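Local coordinates for urocanate hydratase (Paenibacillus sp. Soil724D2, PDB 7NED), which binds NAD+ and urocanate and, as a thiourocanate hydratase, probably adds water to thiourocanate in bacterial ergothioneine breakdown, at residues T177-V188 with H224-A234; Y238-P248 with V295-R306. All coordinates share one frame; numbering follows the deposited sequence.

Interaction 1. Residues T177-V188 with H224-A234; sequences TLAGAAILCVEV and HPVSVGLTGNA. With NAD (nicotinamide-adenine-dinucleotide), chain C.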
loop_
_atom_site.group_PDB
_atom_site.type_symbol
_atom_site.label_atom_id
_atom_site.label_comp_id
_atom_site.label_asym_id
_atom_site.label_seq_id
_atom_site.Cartn_x
_atom_site.Cartn_y
_atom_site.Cartn_z
ATOM N N THR A 177 -27.676 25.742 2.526
ATOM C CA THR A 177 -28.966 26.312 2.105
ATOM C C THR A 177 -29.843 25.302 1.366
ATOM O O THR A 177 -31.081 25.367 1.462
ATOM C CB THR A 177 -28.768 27.564 1.258
ATOM O OG1 THR A 177 -28.017 27.260 0.082
ATOM C CG2 THR A 177 -28.088 28.673 2.074
ATOM N N LEU A 178 -29.248 24.350 0.638
ATOM C CA LEU A 178 -30.062 23.280 0.067
ATOM C C LEU A 178 -30.822 22.516 1.142
ATOM O O LEU A 178 -31.925 22.008 0.884
ATOM C CB LEU A 178 -29.171 22.307 -0.738
ATOM C CG LEU A 178 -28.699 22.885 -2.079
ATOM C CD1 LEU A 178 -27.655 22.013 -2.675
ATOM C CD2 LEU A 178 -29.846 23.071 -3.084
ATOM N N ALA A 179 -30.244 22.389 2.339
ATOM C CA ALA A 179 -30.906 21.738 3.453
ATOM C C ALA A 179 -31.802 22.675 4.246
ATOM O O ALA A 179 -32.340 22.265 5.279
ATOM C CB ALA A 179 -29.864 21.130 4.401
ATOM N N GLY A 180 -31.945 23.918 3.813
ATOM C CA GLY A 180 -32.852 24.851 4.444
ATOM C C GLY A 180 -32.267 25.649 5.585
ATOM O O GLY A 180 -33.005 26.412 6.207
ATOM N N ALA A 181 -30.964 25.494 5.872
ATOM C CA ALA A 181 -30.319 26.011 7.071
ATOM C C ALA A 181 -29.891 27.455 6.876
ATOM O O ALA A 181 -29.802 27.959 5.758
ATOM C CB ALA A 181 -29.071 25.173 7.437
ATOM N N ALA A 182 -29.632 28.120 7.989
ATOM C CA ALA A 182 -28.962 29.420 7.972
ATOM C C ALA A 182 -27.508 29.135 8.331
ATOM O O ALA A 182 -27.212 28.726 9.455
ATOM C CB ALA A 182 -29.600 30.380 8.973
ATOM N N ILE A 183 -26.600 29.334 7.387
ATOM C CA ILE A 183 -25.229 28.855 7.563
ATOM C C ILE A 183 -24.270 30.045 7.483
ATOM O O ILE A 183 -24.291 30.816 6.522
ATOM C CB ILE A 183 -24.874 27.760 6.531
ATOM C CG1 ILE A 183 -23.467 27.173 6.831
ATOM C CG2 ILE A 183 -25.022 28.254 5.095
ATOM C CD1 ILE A 183 -23.170 25.790 6.122
ATOM N N LEU A 184 -23.434 30.179 8.509
ATOM C CA LEU A 184 -22.366 31.171 8.575
ATOM C C LEU A 184 -21.019 30.487 8.318
ATOM O O LEU A 184 -20.639 29.574 9.052
ATOM C CB LEU A 184 -22.361 31.831 9.953
ATOM C CG LEU A 184 -21.322 32.921 10.200
ATOM C CD1 LEU A 184 -21.402 34.006 9.099
ATOM C CD2 LEU A 184 -21.479 33.500 11.615
ATOM N N CYS A 185 -20.289 30.948 7.302
ATOM C CA CYS A 185 -18.991 30.370 6.944
ATOM C C CYS A 185 -17.892 31.393 7.172
ATOM O O CYS A 185 -17.850 32.425 6.486
ATOM C CB CYS A 185 -18.994 29.925 5.491
ATOM S SG CYS A 185 -20.363 28.801 5.123
ATOM N N VAL A 186 -17.021 31.122 8.146
ATOM C CA VAL A 186 -15.889 31.991 8.442
ATOM C C VAL A 186 -14.740 31.621 7.518
ATOM O O VAL A 186 -14.351 30.446 7.437
ATOM C CB VAL A 186 -15.451 31.864 9.913
ATOM C CG1 VAL A 186 -14.343 32.861 10.226
ATOM C CG2 VAL A 186 -16.619 32.020 10.864
ATOM N N GLU A 187 -14.173 32.626 6.852
ATOM C CA GLU A 187 -13.093 32.419 5.899
ATOM C C GLU A 187 -12.103 33.579 6.020
ATOM O O GLU A 187 -12.517 34.741 6.097
ATOM C CB GLU A 187 -13.675 32.284 4.478
ATOM C CG GLU A 187 -12.704 32.468 3.343
ATOM C CD GLU A 187 -11.557 31.438 3.358
ATOM O OE1 GLU A 187 -11.797 30.193 3.291
ATOM O OE2 GLU A 187 -10.395 31.887 3.430
ATOM N N VAL A 188 -10.819 33.295 6.096
ATOM C CA VAL A 188 -9.851 34.358 6.269
ATOM C C VAL A 188 -9.536 35.177 5.046
ATOM O O VAL A 188 -9.177 36.289 5.174
ATOM C CB VAL A 188 -8.495 33.873 6.809
ATOM C CG1 VAL A 188 -8.568 33.548 8.265
ATOM C CG2 VAL A 188 -7.936 32.754 5.973
ATOM N N HIS A 224 -36.107 30.731 6.962
ATOM C CA HIS A 224 -35.580 30.848 5.613
ATOM C C HIS A 224 -34.149 30.322 5.572
ATOM O O HIS A 224 -33.410 30.444 6.549
ATOM C CB HIS A 224 -35.541 32.305 5.154
ATOM C CG HIS A 224 -36.888 32.931 4.987
ATOM N ND1 HIS A 224 -37.082 34.297 5.041
ATOM C CD2 HIS A 224 -38.109 32.381 4.789
ATOM C CE1 HIS A 224 -38.369 34.560 4.878
ATOM N NE2 HIS A 224 -39.015 33.418 4.712
ATOM N N PRO A 225 -33.686 29.820 4.438
ATOM C CA PRO A 225 -32.257 29.523 4.317
ATOM C C PRO A 225 -31.468 30.786 3.992
ATOM O O PRO A 225 -31.972 31.721 3.356
ATOM C CB PRO A 225 -32.212 28.535 3.146
ATOM C CG PRO A 225 -33.354 28.975 2.277
ATOM C CD PRO A 225 -34.431 29.430 3.231
ATOM N N VAL A 226 -30.211 30.820 4.446
ATOM C CA VAL A 226 -29.303 31.876 4.019
ATOM C C VAL A 226 -27.895 31.343 4.184
ATOM O O VAL A 226 -27.636 30.536 5.072
ATOM C CB VAL A 226 -29.501 33.167 4.849
ATOM C CG1 VAL A 226 -28.887 32.965 6.240
ATOM C CG2 VAL A 226 -28.949 34.402 4.109
ATOM N N SER A 227 -26.986 31.801 3.331
ATOM C CA SER A 227 -25.558 31.546 3.507
ATOM C C SER A 227 -24.819 32.869 3.617
ATOM O O SER A 227 -25.006 33.777 2.798
ATOM C CB SER A 227 -24.954 30.690 2.392
ATOM O OG SER A 227 -25.165 31.206 1.094
ATOM N N VAL A 228 -23.986 32.971 4.641
ATOM C CA VAL A 228 -23.228 34.184 4.886
ATOM C C VAL A 228 -21.759 33.818 4.987
ATOM O O VAL A 228 -21.381 32.959 5.784
ATOM C CB VAL A 228 -23.688 34.885 6.168
ATOM C CG1 VAL A 228 -22.885 36.156 6.352
ATOM C CG2 VAL A 228 -25.198 35.143 6.115
ATOM N N GLY A 229 -20.924 34.481 4.177
ATOM C CA GLY A 229 -19.495 34.362 4.299
ATOM C C GLY A 229 -18.987 35.539 5.106
ATOM O O GLY A 229 -19.185 36.697 4.733
ATOM N N LEU A 230 -18.364 35.238 6.230
ATOM C CA LEU A 230 -17.784 36.242 7.108
ATOM C C LEU A 230 -16.275 36.214 6.966
ATOM O O LEU A 230 -15.643 35.189 7.255
ATOM C CB LEU A 230 -18.185 35.976 8.554
ATOM C CG LEU A 230 -17.578 36.893 9.606
ATOM C CD1 LEU A 230 -17.955 38.348 9.342
ATOM C CD2 LEU A 230 -17.962 36.401 11.005
ATOM N N THR A 231 -15.689 37.340 6.544
ATOM C CA THR A 231 -14.240 37.429 6.465
ATOM C C THR A 231 -13.652 37.530 7.861
ATOM O O THR A 231 -13.910 38.503 8.586
ATOM C CB THR A 231 -13.829 38.628 5.632
ATOM O OG1 THR A 231 -14.321 38.443 4.309
ATOM C CG2 THR A 231 -12.321 38.713 5.555
ATOM N N GLY A 232 -12.851 36.541 8.226
ATOM C CA GLY A 232 -12.281 36.486 9.554
ATOM C C GLY A 232 -11.614 35.144 9.777
ATOM O O GLY A 232 -11.685 34.229 8.946
ATOM N N ASN A 233 -10.983 35.037 10.931
ATOM C CA ASN A 233 -10.280 33.835 11.324
ATOM C C ASN A 233 -11.158 33.033 12.277
ATOM O O ASN A 233 -11.682 33.582 13.251
ATOM C CB ASN A 233 -8.955 34.214 11.975
ATOM C CG ASN A 233 -8.032 33.046 12.119
ATOM O OD1 ASN A 233 -8.389 32.018 12.717
ATOM N ND2 ASN A 233 -6.837 33.181 11.561
ATOM N N ALA A 234 -11.346 31.746 11.975
ATOM C CA ALA A 234 -12.173 30.905 12.843
ATOM C C ALA A 234 -11.673 30.890 14.287
ATOM O O ALA A 234 -12.482 30.755 15.222
ATOM C CB ALA A 234 -12.245 29.462 12.306
HETATM P PA NAD C . -8.355 24.584 0.836
HETATM O O1A NAD C . -6.982 24.759 1.478
HETATM O O2A NAD C . -8.692 24.852 -0.575
HETATM O O5B NAD C . -9.261 25.773 1.633
HETATM C C5B NAD C . -9.017 25.868 2.979
HETATM C C4B NAD C . -9.732 27.234 3.399
HETATM O O4B NAD C . -9.565 27.538 4.755
HETATM C C3B NAD C . -8.965 28.312 2.566
HETATM O O3B NAD C . -9.856 29.109 1.904
HETATM C C2B NAD C . -8.209 29.113 3.671
HETATM O O2B NAD C . -8.170 30.472 3.427
HETATM C C1B NAD C . -9.194 28.929 4.822
HETATM N N9A NAD C . -8.606 29.065 6.155
HETATM C C8A NAD C . -7.364 28.650 6.623
HETATM N N7A NAD C . -7.163 28.940 7.885
HETATM C C5A NAD C . -8.339 29.558 8.290
HETATM C C6A NAD C . -8.753 30.113 9.522
HETATM N N6A NAD C . -7.957 30.080 10.614
HETATM N N1A NAD C . -9.991 30.671 9.633
HETATM C C2A NAD C . -10.732 30.700 8.496
HETATM N N3A NAD C . -10.474 30.220 7.269
HETATM C C4A NAD C . -9.250 29.653 7.203
HETATM O O3 NAD C . -8.765 23.226 1.503
HETATM P PN NAD C . -10.030 22.421 0.958
HETATM O O1N NAD C . -9.939 21.604 -0.297
HETATM O O2N NAD C . -11.258 23.255 1.258
HETATM O O5D NAD C . -10.221 21.158 2.115
HETATM C C5D NAD C . -10.356 21.636 3.465
HETATM C C4D NAD C . -10.354 20.455 4.395
HETATM O O4D NAD C . -11.252 19.453 3.955
HETATM C C3D NAD C . -8.883 19.821 4.173
HETATM O O3D NAD C . -8.306 19.419 5.410
HETATM C C2D NAD C . -9.155 18.545 3.295
HETATM O O2D NAD C . -8.363 17.460 3.559
HETATM C C1D NAD C . -10.489 18.275 4.060
HETATM N N1N NAD C . -11.312 17.139 3.623
HETATM C C2N NAD C . -10.708 15.939 3.947
HETATM C C3N NAD C . -11.338 14.732 3.693
HETATM C C7N NAD C . -10.551 13.459 4.034
HETATM O O7N NAD C . -11.072 12.376 4.298
HETATM N N7N NAD C . -9.170 13.535 3.969
HETATM C C4N NAD C . -12.615 14.796 3.119
HETATM C C5N NAD C . -13.192 16.031 2.825
HETATM C C6N NAD C . -12.526 17.236 3.106
HETATM O O HOH W 1 -25.885 29.086 -0.649
HETATM O O HOH W 2 -33.291 28.366 8.210
#
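V188 and N233 meet at the adenine of NAD: V188 lays both methyls over one face of the base, CG2 3.6 Å from NAD C4A, while N233 and A234 work at its edge. There A234 N donates almost straight to NAD N1A (2.9 Å, 176°), and N233 OD1 accepts from N6A. N233, the N-cap of helix 234-243, also bonds S235 OG through OD1 and V265 O through ND2, positioning its amide from both ends. V188 CG1 packs 3.5 Å from N233 CA, so the residues just past the two strands meet next to the base. The second flat group is the carboxylate of E187. A bend at chi2 (61°) turns it to the ribose, where OE1 accepts from O3B and OE2 from O2B, each at 2.6 Å; L165 N and S189 N grip the same two oxygens and fix its rotation.

Strands 182-187 and 226-231 run parallel, joined by seven backbone bonds. L184 CD1 wedges between V228 CG1 and L230 CB on the face carrying A182 and V226. At the far end, T177 CG2 sits 3.4 Å from V226 C, and a water links T177 OG1 to S227 OG, which also bonds Q203 N. An acid at the end of the second strand of a parallel sheet, accepting hydrogen bonds from both hydroxyls of the adenosine ribose, is the classic NAD-binding feature of a Rossmann fold.

Interaction 2. Residues Y238-P248 with V295-R306; sequences YPELVRRGITP and VEVEAMLELKKR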
loop_
_atom_site.group_PDB
_atom_site.type_symbol
_atom_site.label_atom_id
_atom_site.label_comp_id
_atom_site.label_asym_id
_atom_site.label_seq_id
_atom_site.Cartn_x
_atom_site.Cartn_y
_atom_site.Cartn_z
ATOM N N TYR A 238 -14.936 31.905 16.558
ATOM C CA TYR A 238 -15.591 30.876 17.361
ATOM C C TYR A 238 -15.527 31.216 18.838
ATOM O O TYR A 238 -16.574 31.150 19.510
ATOM C CB TYR A 238 -15.008 29.489 17.101
ATOM C CG TYR A 238 -15.415 28.815 15.804
ATOM C CD1 TYR A 238 -15.560 27.440 15.753
ATOM C CD2 TYR A 238 -15.641 29.551 14.635
ATOM C CE1 TYR A 238 -15.901 26.807 14.586
ATOM C CE2 TYR A 238 -15.983 28.924 13.463
ATOM C CZ TYR A 238 -16.097 27.538 13.447
ATOM O OH TYR A 238 -16.427 26.898 12.275
ATOM N N PRO A 239 -14.384 31.611 19.397
ATOM C CA PRO A 239 -14.370 31.974 20.823
ATOM C C PRO A 239 -15.232 33.177 21.116
ATOM O O PRO A 239 -15.796 33.266 22.216
ATOM C CB PRO A 239 -12.893 32.279 21.105
ATOM C CG PRO A 239 -12.136 31.560 20.020
ATOM C CD PRO A 239 -13.026 31.617 18.811
ATOM N N GLU A 240 -15.343 34.103 20.161
ATOM C CA GLU A 240 -16.202 35.269 20.354
ATOM C C GLU A 240 -17.673 34.868 20.456
ATOM O O GLU A 240 -18.421 35.425 21.265
ATOM C CB GLU A 240 -15.966 36.269 19.226
ATOM C CG GLU A 240 -16.931 37.431 19.203
ATOM C CD GLU A 240 -16.699 38.410 20.339
ATOM O OE1 GLU A 240 -17.438 39.415 20.396
ATOM O OE2 GLU A 240 -15.782 38.184 21.165
ATOM N N LEU A 241 -18.118 33.898 19.660
ATOM C CA LEU A 241 -19.496 33.442 19.815
ATOM C C LEU A 241 -19.698 32.801 21.176
ATOM O O LEU A 241 -20.758 32.944 21.797
ATOM C CB LEU A 241 -19.856 32.467 18.703
ATOM C CG LEU A 241 -19.762 33.047 17.301
ATOM C CD1 LEU A 241 -20.009 31.932 16.300
ATOM C CD2 LEU A 241 -20.816 34.156 17.146
ATOM N N VAL A 242 -18.687 32.100 21.666
ATOM C CA VAL A 242 -18.753 31.544 23.007
ATOM C C VAL A 242 -18.847 32.665 24.030
ATOM O O VAL A 242 -19.600 32.586 25.009
ATOM C CB VAL A 242 -17.526 30.653 23.256
ATOM C CG1 VAL A 242 -17.453 30.266 24.716
ATOM C CG2 VAL A 242 -17.578 29.426 22.336
ATOM N N ARG A 243 -18.066 33.716 23.830
ATOM C CA ARG A 243 -18.132 34.860 24.727
ATOM C C ARG A 243 -19.539 35.464 24.735
ATOM O O ARG A 243 -20.101 35.762 25.796
ATOM C CB ARG A 243 -17.088 35.893 24.300
ATOM C CG ARG A 243 -16.696 36.900 25.375
ATOM C CD ARG A 243 -15.754 37.975 24.832
ATOM N NE ARG A 243 -16.413 38.799 23.813
ATOM C CZ ARG A 243 -17.379 39.673 24.075
ATOM N NH1 ARG A 243 -17.801 39.830 25.324
ATOM N NH2 ARG A 243 -17.934 40.377 23.096
ATOM N N ARG A 244 -20.118 35.663 23.552
ATOM C CA ARG A 244 -21.442 36.249 23.434
ATOM C C ARG A 244 -22.559 35.306 23.834
ATOM O O ARG A 244 -23.719 35.728 23.758
ATOM C CB ARG A 244 -21.682 36.723 22.007
ATOM C CG ARG A 244 -20.701 37.752 21.548
ATOM C CD ARG A 244 -21.135 38.292 20.223
ATOM N NE ARG A 244 -20.134 39.171 19.646
ATOM C CZ ARG A 244 -20.403 40.045 18.689
ATOM N NH1 ARG A 244 -21.650 40.140 18.234
ATOM N NH2 ARG A 244 -19.450 40.837 18.201
ATOM N N GLY A 245 -22.250 34.080 24.270
ATOM C CA GLY A 245 -23.272 33.096 24.607
ATOM C C GLY A 245 -24.153 32.681 23.448
ATOM O O GLY A 245 -25.288 32.247 23.656
ATOM N N ILE A 246 -23.660 32.822 22.224
ATOM C CA ILE A 246 -24.380 32.438 21.022
ATOM C C ILE A 246 -23.968 31.010 20.676
ATOM O O ILE A 246 -22.803 30.758 20.352
ATOM C CB ILE A 246 -24.071 33.404 19.879
ATOM C CG1 ILE A 246 -24.714 34.764 20.170
ATOM C CG2 ILE A 246 -24.555 32.854 18.572
ATOM C CD1 ILE A 246 -24.621 35.737 19.033
ATOM N N THR A 247 -24.916 30.070 20.775
ATOM C CA THR A 247 -24.649 28.664 20.469
ATOM C C THR A 247 -25.374 28.328 19.182
ATOM O O THR A 247 -26.615 28.296 19.171
ATOM C CB THR A 247 -25.104 27.724 21.592
ATOM O OG1 THR A 247 -24.475 28.089 22.821
ATOM C CG2 THR A 247 -24.732 26.271 21.287
ATOM N N PRO A 248 -24.673 28.131 18.073
ATOM C CA PRO A 248 -25.346 27.639 16.871
ATOM C C PRO A 248 -25.894 26.251 17.142
ATOM O O PRO A 248 -25.487 25.568 18.088
ATOM C CB PRO A 248 -24.222 27.607 15.809
ATOM C CG PRO A 248 -23.099 28.415 16.389
ATOM C CD PRO A 248 -23.216 28.258 17.878
ATOM N N VAL A 295 -7.390 26.668 20.142
ATOM C CA VAL A 295 -8.387 27.647 20.583
ATOM C C VAL A 295 -9.735 27.407 19.904
ATOM O O VAL A 295 -10.802 27.483 20.535
ATOM C CB VAL A 295 -7.885 29.075 20.303
ATOM C CG1 VAL A 295 -9.021 30.050 20.468
ATOM C CG2 VAL A 295 -6.730 29.419 21.225
ATOM N N GLU A 296 -9.709 27.176 18.596
ATOM C CA GLU A 296 -10.947 26.946 17.876
ATOM C C GLU A 296 -11.665 25.710 18.401
ATOM O O GLU A 296 -12.880 25.742 18.621
ATOM C CB GLU A 296 -10.685 26.823 16.368
ATOM C CG GLU A 296 -11.987 26.618 15.600
ATOM C CD GLU A 296 -11.815 26.480 14.094
ATOM O OE1 GLU A 296 -10.680 26.654 13.540
ATOM O OE2 GLU A 296 -12.847 26.194 13.470
ATOM N N VAL A 297 -10.944 24.612 18.614
ATOM C CA VAL A 297 -11.609 23.393 19.061
ATOM C C VAL A 297 -12.083 23.519 20.512
ATOM O O VAL A 297 -13.104 22.938 20.895
ATOM C CB VAL A 297 -10.683 22.178 18.879
ATOM C CG1 VAL A 297 -11.286 20.954 19.551
ATOM C CG2 VAL A 297 -10.417 21.938 17.405
ATOM N N GLU A 298 -11.355 24.252 21.350
ATOM C CA GLU A 298 -11.880 24.541 22.682
ATOM C C GLU A 298 -13.234 25.230 22.589
ATOM O O GLU A 298 -14.178 24.890 23.309
ATOM C CB GLU A 298 -10.905 25.426 23.452
ATOM C CG GLU A 298 -9.781 24.656 24.103
ATOM C CD GLU A 298 -10.297 23.755 25.206
ATOM O OE1 GLU A 298 -10.793 24.265 26.243
ATOM O OE2 GLU A 298 -10.117 22.524 25.078
ATOM N N ALA A 299 -13.339 26.214 21.708
ATOM C CA ALA A 299 -14.624 26.864 21.480
ATOM C C ALA A 299 -15.669 25.860 20.989
ATOM O O ALA A 299 -16.813 25.856 21.463
ATOM C CB ALA A 299 -14.441 28.023 20.499
ATOM N N MET A 300 -15.296 25.000 20.036
ATOM C CA MET A 300 -16.205 23.948 19.587
ATOM C C MET A 300 -16.642 23.071 20.746
ATOM O O MET A 300 -17.817 22.693 20.845
ATOM C CB MET A 300 -15.522 23.118 18.494
ATOM C CG MET A 300 -15.170 23.994 17.292
ATOM S SD MET A 300 -14.347 23.069 15.959
ATOM C CE MET A 300 -15.511 21.763 15.577
ATOM N N LEU A 301 -15.736 22.730 21.620
ATOM C CA LEU A 301 -16.058 21.891 22.748
ATOM C C LEU A 301 -17.042 22.623 23.688
ATOM O O LEU A 301 -17.953 22.056 24.160
ATOM C CB LEU A 301 -14.796 21.448 23.471
ATOM C CG LEU A 301 -13.984 20.299 22.886
ATOM C CD1 LEU A 301 -12.620 20.252 23.501
ATOM C CD2 LEU A 301 -14.688 18.982 23.003
ATOM N N GLU A 302 -16.871 23.902 23.861
ATOM C CA GLU A 302 -17.773 24.632 24.707
ATOM C C GLU A 302 -19.148 24.703 24.052
ATOM O O GLU A 302 -20.144 24.518 24.703
ATOM C CB GLU A 302 -17.223 25.996 25.015
ATOM C CG GLU A 302 -18.072 26.784 25.974
ATOM C CD GLU A 302 -18.164 26.211 27.391
ATOM O OE1 GLU A 302 -19.262 26.373 27.986
ATOM O OE2 GLU A 302 -17.152 25.680 27.916
ATOM N N LEU A 303 -19.176 24.939 22.743
ATOM C CA LEU A 303 -20.431 24.998 22.040
ATOM C C LEU A 303 -21.153 23.663 22.155
ATOM O O LEU A 303 -22.341 23.609 22.307
ATOM C CB LEU A 303 -20.270 25.460 20.596
ATOM C CG LEU A 303 -19.767 26.894 20.388
ATOM C CD1 LEU A 303 -19.357 27.204 18.972
ATOM C CD2 LEU A 303 -20.683 27.958 20.973
ATOM N N LYS A 304 -20.396 22.597 22.094
ATOM C CA LYS A 304 -20.971 21.264 22.241
ATOM C C LYS A 304 -21.646 21.095 23.592
ATOM O O LYS A 304 -22.729 20.513 23.686
ATOM C CB LYS A 304 -19.893 20.208 22.068
ATOM C CG LYS A 304 -20.346 18.796 22.432
ATOM C CD LYS A 304 -19.230 17.753 22.095
ATOM C CE LYS A 304 -19.637 16.336 22.484
ATOM N NZ LYS A 304 -20.885 15.987 21.765
ATOM N N LYS A 305 -21.016 21.603 24.644
ATOM C CA LYS A 305 -21.573 21.503 25.986
ATOM C C LYS A 305 -22.797 22.403 26.166
ATOM O O LYS A 305 -23.663 22.087 27.002
ATOM C CB LYS A 305 -20.490 21.786 26.997
ATOM N N ARG A 306 -22.903 23.451 25.391
ATOM C CA ARG A 306 -24.105 24.275 25.436
ATOM C C ARG A 306 -25.203 23.765 24.509
ATOM O O ARG A 306 -26.240 24.424 24.366
ATOM C CB ARG A 306 -23.756 25.729 25.119
ATOM C CG ARG A 306 -22.608 26.224 25.976
ATOM C CD ARG A 306 -22.222 27.655 25.652
ATOM N NE ARG A 306 -21.327 28.175 26.683
ATOM C CZ ARG A 306 -20.790 29.390 26.678
ATOM N NH1 ARG A 306 -21.041 30.258 25.690
ATOM N NH2 ARG A 306 -20.002 29.735 27.682
HETATM O O HOH W 3 -22.286 30.107 23.000
HETATM O O HOH W 4 -19.010 32.087 28.042
#
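R306 reaches back from the end of helix 282-305 to the carbonyl of V242, and its side chain can be followed atom by atom. CB rests 3.4 Å from T247 OG1; CD passes the same hydroxyl at 3.6 Å. The chain stays extended to NE, which makes a weak bond to E302 OE1 within a salt bridge. At the tip, NH1 donates to V242 O (2.8 Å), meeting a lone pair in the carbonyl plane. V242 O is gripped further by G245 N, in the Schellman turn that ends helix 234-243, and by a water that also accepts from R306 NH2. A second water joins NH1 to T247 OG1. V242 O and both waters lie at the guanidinium edge, in its plane, and these bonds fix its rotation; V242 CG1 and E302 CG lie over one face.

Deeper in, L303 CD2 fills the corner between V242 CG2 (3.7 Å), I246 O and P248 CD, while A299 CB abuts Y238 CB. The Y238 ring has E296 OE2 over one face, 3.3 Å from CE1 and offset toward the rim, with the carboxylate turned 75° from the ring; M300 CG meets its edge. Y238 OH bonds T252 O and E296 OE1 bonds Y264 OH.

Segments 238-243 and 295-305 cross at 35° with axes 8.7 Å apart. Their helices pack side by side, with Y238, L241 and P248 against strand 159-163 of the parallel sheet, as in a Rossmann-like layer of helices on a sheet; helices 209-222 and 317-323 flank them.

Overall arrangement
The two contacts follow each other along the chain: strand 226-231 of interaction 1 runs straight into helix 234-243, whose later turns form interaction 2. Their centres lie 16 Å apart, yet they touch. A234 CB, beside the adenine, comes within 3.4 Å of E296 OE1, and V186 CG2 packs 4.1 Å from Y238 CE2. Helix 234-243 thus bridges the sheet and helix 282-305. Only interaction 1 binds the adenosine half of NAD; interaction 2 lies behind it, meeting it through A234, with the E296 side chain about 5 Å from the cofactor. The urocanate pocket, which includes Y42, M168 and R352, shares M168 with the NAD site, and neither interaction contributes a residue to it.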